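Local coordinates for protein L544 (Acanthamoeba polyphaga mimivirus, PDB 4AMQ) that is probably a metal-dependent nucleotidyltransferase carried in the virion, thought to be linked to transcription-coupled DNA repair, at residues T346-Y349 with T350-K354; N36-L39 with P40-V44; Y28-E31 with R32-N36. All blocks are in the same frame, centred on the assembly; numbering follows the deposited sequence.

Interaction 1 of 3, residues T346-Y349 with T350-K354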
loop_
_atom_site.group_PDB
_atom_site.type_symbol
_atom_site.label_atom_id
_atom_site.label_comp_id
_atom_site.label_asym_id
_atom_site.label_seq_id
_atom_site.Cartn_x
_atom_site.Cartn_y
_atom_site.Cartn_z
ATOM N N THR A 346 4.038 3.764 -15.079
ATOM C CA THR A 346 3.571 2.389 -15.212
ATOM C C THR A 346 4.597 1.529 -15.950
ATOM O O THR A 346 4.870 0.396 -15.551
ATOM C CB THR A 346 2.211 2.319 -15.923
ATOM O OG1 THR A 346 1.209 2.912 -15.087
ATOM C CG2 THR A 346 1.831 0.870 -16.210
ATOM N N GLN A 347 5.163 2.069 -17.025
ATOM C CA GLN A 347 6.234 1.386 -17.739
ATOM C C GLN A 347 7.437 1.208 -16.826
ATOM O O GLN A 347 8.038 0.135 -16.776
ATOM C CB GLN A 347 6.647 2.174 -18.983
ATOM C CG GLN A 347 5.556 2.303 -20.028
ATOM C CD GLN A 347 5.909 3.306 -21.113
ATOM O OE1 GLN A 347 7.013 3.285 -21.660
ATOM N NE2 GLN A 347 4.973 4.197 -21.421
ATOM N N LEU A 348 7.787 2.273 -16.110
ATOM C CA LEU A 348 8.915 2.247 -15.190
ATOM C C LEU A 348 8.701 1.193 -14.111
ATOM O O LEU A 348 9.622 0.469 -13.745
ATOM C CB LEU A 348 9.114 3.621 -14.549
ATOM C CG LEU A 348 10.348 3.781 -13.662
ATOM C CD1 LEU A 348 11.614 3.437 -14.436
ATOM C CD2 LEU A 348 10.428 5.193 -13.096
ATOM N N TYR A 349 7.473 1.113 -13.611
ATOM C CA TYR A 349 7.118 0.142 -12.589
ATOM C C TYR A 349 7.411 -1.266 -13.100
ATOM O O TYR A 349 8.051 -2.068 -12.422
ATOM C CB TYR A 349 5.636 0.284 -12.241
ATOM C CG TYR A 349 5.199 -0.469 -11.007
ATOM C CD1 TYR A 349 5.265 0.121 -9.749
ATOM C CD2 TYR A 349 4.699 -1.761 -11.098
ATOM C CE1 TYR A 349 4.857 -0.556 -8.619
ATOM C CE2 TYR A 349 4.288 -2.448 -9.970
ATOM C CZ TYR A 349 4.369 -1.840 -8.734
ATOM O OH TYR A 349 3.964 -2.518 -7.607
ATOM N N THR A 350 6.943 -1.550 -14.310
ATOM C CA THR A 350 7.174 -2.834 -14.958
ATOM C C THR A 350 8.663 -3.102 -15.125
ATOM O O THR A 350 9.148 -4.202 -14.853
ATOM C CB THR A 350 6.513 -2.873 -16.344
ATOM O OG1 THR A 350 5.104 -2.652 -16.208
ATOM C CG2 THR A 350 6.754 -4.221 -17.015
ATOM N N ASN A 351 9.383 -2.084 -15.576
ATOM C CA ASN A 351 10.810 -2.215 -15.815
ATOM C C ASN A 351 11.575 -2.533 -14.533
ATOM O O ASN A 351 12.463 -3.385 -14.528
ATOM C CB ASN A 351 11.358 -0.949 -16.475
ATOM C CG ASN A 351 12.722 -1.161 -17.095
ATOM O OD1 ASN A 351 13.680 -0.466 -16.766
ATOM N ND2 ASN A 351 12.819 -2.134 -17.992
ATOM N N ILE A 352 11.223 -1.851 -13.448
ATOM C CA ILE A 352 11.895 -2.068 -12.171
ATOM C C ILE A 352 11.645 -3.484 -11.663
ATOM O O ILE A 352 12.555 -4.145 -11.176
ATOM C CB ILE A 352 11.451 -1.050 -11.106
ATOM C CG1 ILE A 352 11.891 0.359 -11.512
ATOM C CG2 ILE A 352 12.037 -1.411 -9.745
ATOM C CD1 ILE A 352 11.373 1.445 -10.612
ATOM N N ASN A 353 10.406 -3.944 -11.784
ATOM C CA ASN A 353 10.069 -5.310 -11.424
ATOM C C ASN A 353 10.892 -6.316 -12.207
ATOM O O ASN A 353 11.490 -7.227 -11.636
ATOM C CB ASN A 353 8.584 -5.573 -11.652
ATOM C CG ASN A 353 7.743 -5.191 -10.458
ATOM O OD1 ASN A 353 7.703 -5.914 -9.462
ATOM N ND2 ASN A 353 7.067 -4.052 -10.547
ATOM N N LYS A 354 10.908 -6.150 -13.524
ATOM C CA LYS A 354 11.661 -7.040 -14.391
ATOM C C LYS A 354 13.113 -7.113 -13.937
ATOM O O LYS A 354 13.675 -8.199 -13.796
ATOM C CB LYS A 354 11.586 -6.558 -15.841
ATOM C CG LYS A 354 12.333 -7.439 -16.830
ATOM C CD LYS A 354 12.185 -6.913 -18.247
ATOM C CE LYS A 354 10.719 -6.802 -18.631
ATOM N NZ LYS A 354 10.003 -8.095 -18.445
HETATM O O HOH W 1 5.397 -5.017 -7.695
#
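Tyr349 turns its ring away from its own backbone nitrogen (chi1 -168°), which lays it beside its own carbonyl carbon, and Asn353, one turn on, swings its carboxamide back toward that same carbonyl (chi1 -87°). The pair occupies i and i+4 positions in the middle of the long helix 334-368 of the helical domain. Asn353 ND2 donates to Tyr349 O at 2.9 Å, arriving from above the carbonyl plane, while the backbone N of Asn353 makes the ordinary helical bond to this oxygen from the opposite face. The side-chain amide thus adds a second grip to an acceptor the helix already uses. Ring and amide planes stand 54° apart, and Asn353 ND2 comes within 3.3 Å of Tyr349 CE2.

A turn earlier the same scheme recurs with a hydroxyl. Thr350 OG1, set beside its backbone N, donates to Thr346 O at 3.1 Å, and Thr350 N reaches this oxygen from the other face.

On the buried side, Leu348 CG meets Ile352 CD1 at 4.0 Å, and both side chains pack on Ile311 of helix 297-311 and on Ile317. Gln347 OE1 accepts from Lys324 NZ, and Asn351 OD1 from the backbone N of Asp318. The Tyr349 ring leans on Leu280 and Ile283 of helix 274-292 and forms a cation-pi contact with Arg287, so this turn is packed between neighbouring helices of an all-helical bundle. The far end of the tyrosine is joined to the asparagine as well: a single water lies 2.9 Å from Tyr349 OH and donates to Asn353 OD1 at 3.0 Å.

Interaction 2 of 3, residues N36-L39 with P40-V44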
loop_
_atom_site.group_PDB
_atom_site.type_symbol
_atom_site.label_atom_id
_atom_site.label_comp_id
_atom_site.label_asym_id
_atom_site.label_seq_id
_atom_site.Cartn_x
_atom_site.Cartn_y
_atom_site.Cartn_z
ATOM N N ASN A 36 7.673 11.986 17.521
ATOM C CA ASN A 36 7.428 13.227 18.253
ATOM C C ASN A 36 6.562 14.245 17.516
ATOM O O ASN A 36 5.724 14.908 18.124
ATOM C CB ASN A 36 8.747 13.885 18.665
ATOM C CG ASN A 36 9.481 13.099 19.730
ATOM O OD1 ASN A 36 8.903 12.241 20.398
ATOM N ND2 ASN A 36 10.766 13.394 19.898
ATOM N N LYS A 37 6.768 14.373 16.210
ATOM C CA LYS A 37 6.122 15.437 15.450
ATOM C C LYS A 37 4.944 14.965 14.599
ATOM O O LYS A 37 4.001 15.719 14.368
ATOM C CB LYS A 37 7.150 16.159 14.573
ATOM C CG LYS A 37 8.355 16.676 15.345
ATOM C CD LYS A 37 7.913 17.523 16.526
ATOM C CE LYS A 37 9.098 17.989 17.353
ATOM N NZ LYS A 37 8.652 18.748 18.554
ATOM N N ILE A 38 4.998 13.721 14.131
ATOM C CA ILE A 38 3.956 13.207 13.248
ATOM C C ILE A 38 2.867 12.437 13.995
ATOM O O ILE A 38 1.703 12.831 13.978
ATOM C CB ILE A 38 4.538 12.323 12.127
ATOM C CG1 ILE A 38 5.595 13.094 11.337
ATOM C CG2 ILE A 38 3.430 11.851 11.199
ATOM C CD1 ILE A 38 5.073 14.375 10.737
ATOM N N LEU A 39 3.252 11.346 14.653
ATOM C CA LEU A 39 2.288 10.457 15.304
ATOM C C LEU A 39 1.311 11.139 16.274
ATOM O O LEU A 39 0.121 10.824 16.274
ATOM C CB LEU A 39 3.002 9.290 15.997
ATOM C CG LEU A 39 3.786 8.342 15.084
ATOM C CD1 LEU A 39 4.197 7.098 15.847
ATOM C CD2 LEU A 39 2.966 7.971 13.862
ATOM N N PRO A 40 1.806 12.070 17.108
ATOM C CA PRO A 40 0.884 12.716 18.049
ATOM C C PRO A 40 -0.221 13.468 17.317
ATOM O O PRO A 40 -1.252 13.795 17.900
ATOM C CB PRO A 40 1.785 13.705 18.796
ATOM C CG PRO A 40 3.157 13.137 18.667
ATOM C CD PRO A 40 3.193 12.523 17.300
ATOM N N LYS A 41 -0.001 13.732 16.035
ATOM C CA LYS A 41 -0.948 14.508 15.254
ATOM C C LYS A 41 -1.963 13.628 14.520
ATOM O O LYS A 41 -3.114 14.024 14.332
ATOM C CB LYS A 41 -0.196 15.399 14.265
ATOM C CG LYS A 41 -1.034 16.504 13.660
ATOM C CD LYS A 41 -0.291 17.829 13.712
ATOM C CE LYS A 41 1.095 17.709 13.106
ATOM N NZ LYS A 41 1.817 19.012 13.139
ATOM N N ILE A 42 -1.542 12.431 14.121
ATOM C CA ILE A 42 -2.384 11.579 13.284
ATOM C C ILE A 42 -3.029 10.411 14.027
ATOM O O ILE A 42 -3.977 9.803 13.523
ATOM C CB ILE A 42 -1.609 11.030 12.062
ATOM C CG1 ILE A 42 -0.555 10.011 12.504
ATOM C CG2 ILE A 42 -0.977 12.167 11.280
ATOM C CD1 ILE A 42 0.199 9.365 11.352
ATOM N N LEU A 43 -2.515 10.088 15.209
ATOM C CA LEU A 43 -3.077 8.992 15.998
ATOM C C LEU A 43 -4.388 9.392 16.671
ATOM O O LEU A 43 -4.575 10.547 17.049
ATOM C CB LEU A 43 -2.074 8.503 17.047
ATOM C CG LEU A 43 -0.841 7.746 16.551
ATOM C CD1 LEU A 43 0.132 7.503 17.691
ATOM C CD2 LEU A 43 -1.235 6.434 15.891
ATOM N N VAL A 44 -5.298 8.434 16.810
ATOM C CA VAL A 44 -6.544 8.668 17.533
ATOM C C VAL A 44 -6.266 8.838 19.027
ATOM O O VAL A 44 -6.814 9.731 19.674
ATOM C CB VAL A 44 -7.546 7.519 17.317
ATOM C CG1 VAL A 44 -8.751 7.687 18.227
ATOM C CG2 VAL A 44 -7.974 7.459 15.859
#
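Pro40 CG lies 3.2 Å from Asn36 O, the carbonyl that a helical N-H would otherwise approach. The proline ring rests against the preceding turn, Asn36 to Leu39.

Among the other apolar contacts, Ile42 CD1 touches both Leu39 CD2 (4.0 Å) and Ile38 CG2. Its CG1 branch stands between the backbone N and the carbonyl carbon (chi1 70°), an unusual place for a helical isoleucine, and from there the tip reaches back to the two earlier residues. Leu43 CD1 comes to 3.8 Å from Leu39 CB.

Residues up to Ile42 form the kinked C-terminal end of helix 28-42, and Leu43 is the first to leave it. The helix lies against the mixed sheet of the nucleotidyltransferase domain: Leu39 and Leu43 pack on Ile69 of strand 66-72, Ile38 and Ile42 on Phe212 of strand 209-217. These strands carry Asp66, Asp68 and Asp213, which bind manganese.

The backbone bonds are irregular. The turn at 36-38 is of the wider pi type, Pro40 has no N-H to give, and Lys41 N makes no i-4 bond to Lys37 O. Instead Ile38 O accepts from two nitrogens, Lys41 N at 2.8 Å from above the carbonyl plane and Ile42 N at 3.3 Å within it. Leu39 O takes Leu43 N at 2.9 Å, with a weak second bond from Ile42 N.

Interaction 3 of 3, residues Y28-E31 with R32-N36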
loop_
_atom_site.group_PDB
_atom_site.type_symbol
_atom_site.label_atom_id
_atom_site.label_comp_id
_atom_site.label_asym_id
_atom_site.label_seq_id
_atom_site.Cartn_x
_atom_site.Cartn_y
_atom_site.Cartn_z
ATOM N N TYR A 28 17.703 7.380 13.556
ATOM C CA TYR A 28 16.987 7.587 14.808
ATOM C C TYR A 28 16.502 9.026 14.941
ATOM O O TYR A 28 15.527 9.299 15.642
ATOM C CB TYR A 28 17.838 7.162 16.006
ATOM C CG TYR A 28 17.955 5.664 16.122
ATOM C CD1 TYR A 28 16.922 4.916 16.659
ATOM C CD2 TYR A 28 19.084 4.997 15.681
ATOM C CE1 TYR A 28 17.010 3.551 16.760
ATOM C CE2 TYR A 28 19.183 3.627 15.781
ATOM C CZ TYR A 28 18.140 2.907 16.321
ATOM O OH TYR A 28 18.222 1.536 16.428
ATOM N N LYS A 29 17.179 9.941 14.254
ATOM C CA LYS A 29 16.719 11.321 14.170
ATOM C C LYS A 29 15.368 11.356 13.462
ATOM O O LYS A 29 14.454 12.073 13.869
ATOM C CB LYS A 29 17.736 12.179 13.414
ATOM C CG LYS A 29 17.296 13.613 13.186
ATOM C CD LYS A 29 18.331 14.395 12.392
ATOM C CE LYS A 29 17.870 15.820 12.144
ATOM N NZ LYS A 29 17.695 16.577 13.415
ATOM N N LEU A 30 15.249 10.564 12.404
ATOM C CA LEU A 30 14.006 10.473 11.648
ATOM C C LEU A 30 12.901 9.789 12.454
ATOM O O LEU A 30 11.772 10.274 12.498
ATOM C CB LEU A 30 14.237 9.738 10.327
ATOM C CG LEU A 30 13.043 9.684 9.375
ATOM C CD1 LEU A 30 12.523 11.085 9.095
ATOM C CD2 LEU A 30 13.427 8.986 8.083
ATOM N N GLU A 31 13.230 8.666 13.093
ATOM C CA GLU A 31 12.264 7.951 13.928
ATOM C C GLU A 31 11.708 8.856 15.023
ATOM O O GLU A 31 10.499 8.892 15.261
ATOM C CB GLU A 31 12.896 6.702 14.555
ATOM C CG GLU A 31 11.906 5.846 15.348
ATOM C CD GLU A 31 12.558 4.673 16.068
ATOM O OE1 GLU A 31 13.575 4.147 15.572
ATOM O OE2 GLU A 31 12.051 4.278 17.139
ATOM N N ARG A 32 12.596 9.589 15.685
ATOM C CA ARG A 32 12.190 10.500 16.748
ATOM C C ARG A 32 11.283 11.595 16.192
ATOM O O ARG A 32 10.277 11.950 16.804
ATOM C CB ARG A 32 13.417 11.117 17.430
ATOM C CG ARG A 32 13.155 11.669 18.827
ATOM C CD ARG A 32 13.403 10.619 19.908
ATOM N NE ARG A 32 12.344 9.614 19.983
ATOM C CZ ARG A 32 11.334 9.657 20.847
ATOM N NH1 ARG A 32 11.242 10.658 21.713
ATOM N NH2 ARG A 32 10.416 8.698 20.847
ATOM N N TYR A 33 11.642 12.126 15.026
ATOM C CA TYR A 33 10.812 13.128 14.367
ATOM C C TYR A 33 9.420 12.573 14.089
ATOM O O TYR A 33 8.417 13.244 14.327
ATOM C CB TYR A 33 11.457 13.604 13.065
ATOM C CG TYR A 33 10.580 14.543 12.266
ATOM C CD1 TYR A 33 10.471 15.884 12.610
ATOM C CD2 TYR A 33 9.864 14.088 11.165
ATOM C CE1 TYR A 33 9.671 16.747 11.881
ATOM C CE2 TYR A 33 9.061 14.942 10.432
ATOM C CZ TYR A 33 8.967 16.270 10.793
ATOM O OH TYR A 33 8.169 17.125 10.064
ATOM N N ILE A 34 9.369 11.341 13.588
ATOM C CA ILE A 34 8.102 10.677 13.304
ATOM C C ILE A 34 7.279 10.493 14.576
ATOM O O ILE A 34 6.106 10.868 14.626
ATOM C CB ILE A 34 8.321 9.315 12.609
ATOM C CG1 ILE A 34 8.849 9.527 11.186
ATOM C CG2 ILE A 34 7.030 8.512 12.579
ATOM C CD1 ILE A 34 9.153 8.246 10.438
ATOM N N LYS A 35 7.901 9.929 15.606
ATOM C CA LYS A 35 7.217 9.680 16.872
ATOM C C LYS A 35 6.831 10.961 17.611
ATOM O O LYS A 35 5.786 11.019 18.254
ATOM C CB LYS A 35 8.077 8.801 17.778
ATOM C CG LYS A 35 8.280 7.388 17.266
ATOM C CD LYS A 35 9.280 6.654 18.134
ATOM C CE LYS A 35 9.007 5.162 18.157
ATOM N NZ LYS A 35 9.990 4.445 19.013
ATOM N N ASN A 36 7.673 11.986 17.521
ATOM C CA ASN A 36 7.428 13.227 18.253
ATOM C C ASN A 36 6.562 14.245 17.516
ATOM O O ASN A 36 5.724 14.908 18.124
ATOM C CB ASN A 36 8.747 13.885 18.665
ATOM C CG ASN A 36 9.481 13.099 19.730
ATOM O OD1 ASN A 36 8.903 12.241 20.398
ATOM N ND2 ASN A 36 10.766 13.394 19.898
#
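Glu31 and Lys35 run side by side and point the same way, one helical turn apart, so that Lys35 NZ reaches Glu31 OE2. Both chains are extended past CG, but they start differently: CG of Glu31 lies opposite its backbone N (chi1 -175°), whereas that of Lys35 lies beside it (chi1 -67°), which leans the lysine back toward the glutamate. In the resulting salt bridge Glu31 OE2 accepts from Lys35 NZ at 2.8 Å on its anti lone pair, the one turned away from OE1. Aliphatic parts follow the same course, with Lys35 CD 3.9 Å from Glu31 CG; Lys35 also touches Tyr51 and Ile53 of edge strand 51-54. The other oxygen, OE1, forms a salt bridge with Arg60, so the buried carboxylate is held between two cations, which would be expected to favour its charged form. Beneath the bridge, Lys35 N donates to Glu31 O at 2.8 Å, nearly straight at 170°.

On another face of the helix, Leu30 and Ile34 make a looser apolar pair, Leu30 CG to Ile34 CD1 at 4.3 Å. Ile34 CG1 also comes to 3.3 Å from Leu30 O, whose bond from Ile34 N spans the same turn. Leu30 rests on Leu24 and Ile64, while Ile34 and Glu31 share Phe57 of helix 55-58. Tyr33 points off elsewhere, its hydroxyl bonded to Gln98.

The whole is an i to i+4 salt bridge on an amphipathic helix, here the first turns of helix 28-42 packed on the nucleotidyltransferase domain.

In the fold
Interactions 2 and 3 are successive parts of helix 28-42: they share Asn36, their centres are 11 Å apart, and Leu39 N probably bonds to Ile34 O between them. Interaction 1 belongs to helix 334-368 of the helical domain, its centre 34 Å from that of interaction 2. Each is partly buried: Leu348 and Ile352, then Ile38, Leu39, Ile42 and Leu43, then Leu30, Glu31 and Ile34 are buried, whereas Thr346, Thr350, Pro40, Lys41, Tyr28 and Arg32 are exposed. In the helical domain, polar side chains give helix carbonyls a second donor; at the start of helix 28-42 the side-chain contact is a salt bridge; where that helix ends over the sheet, a proline and aliphatic branches dominate.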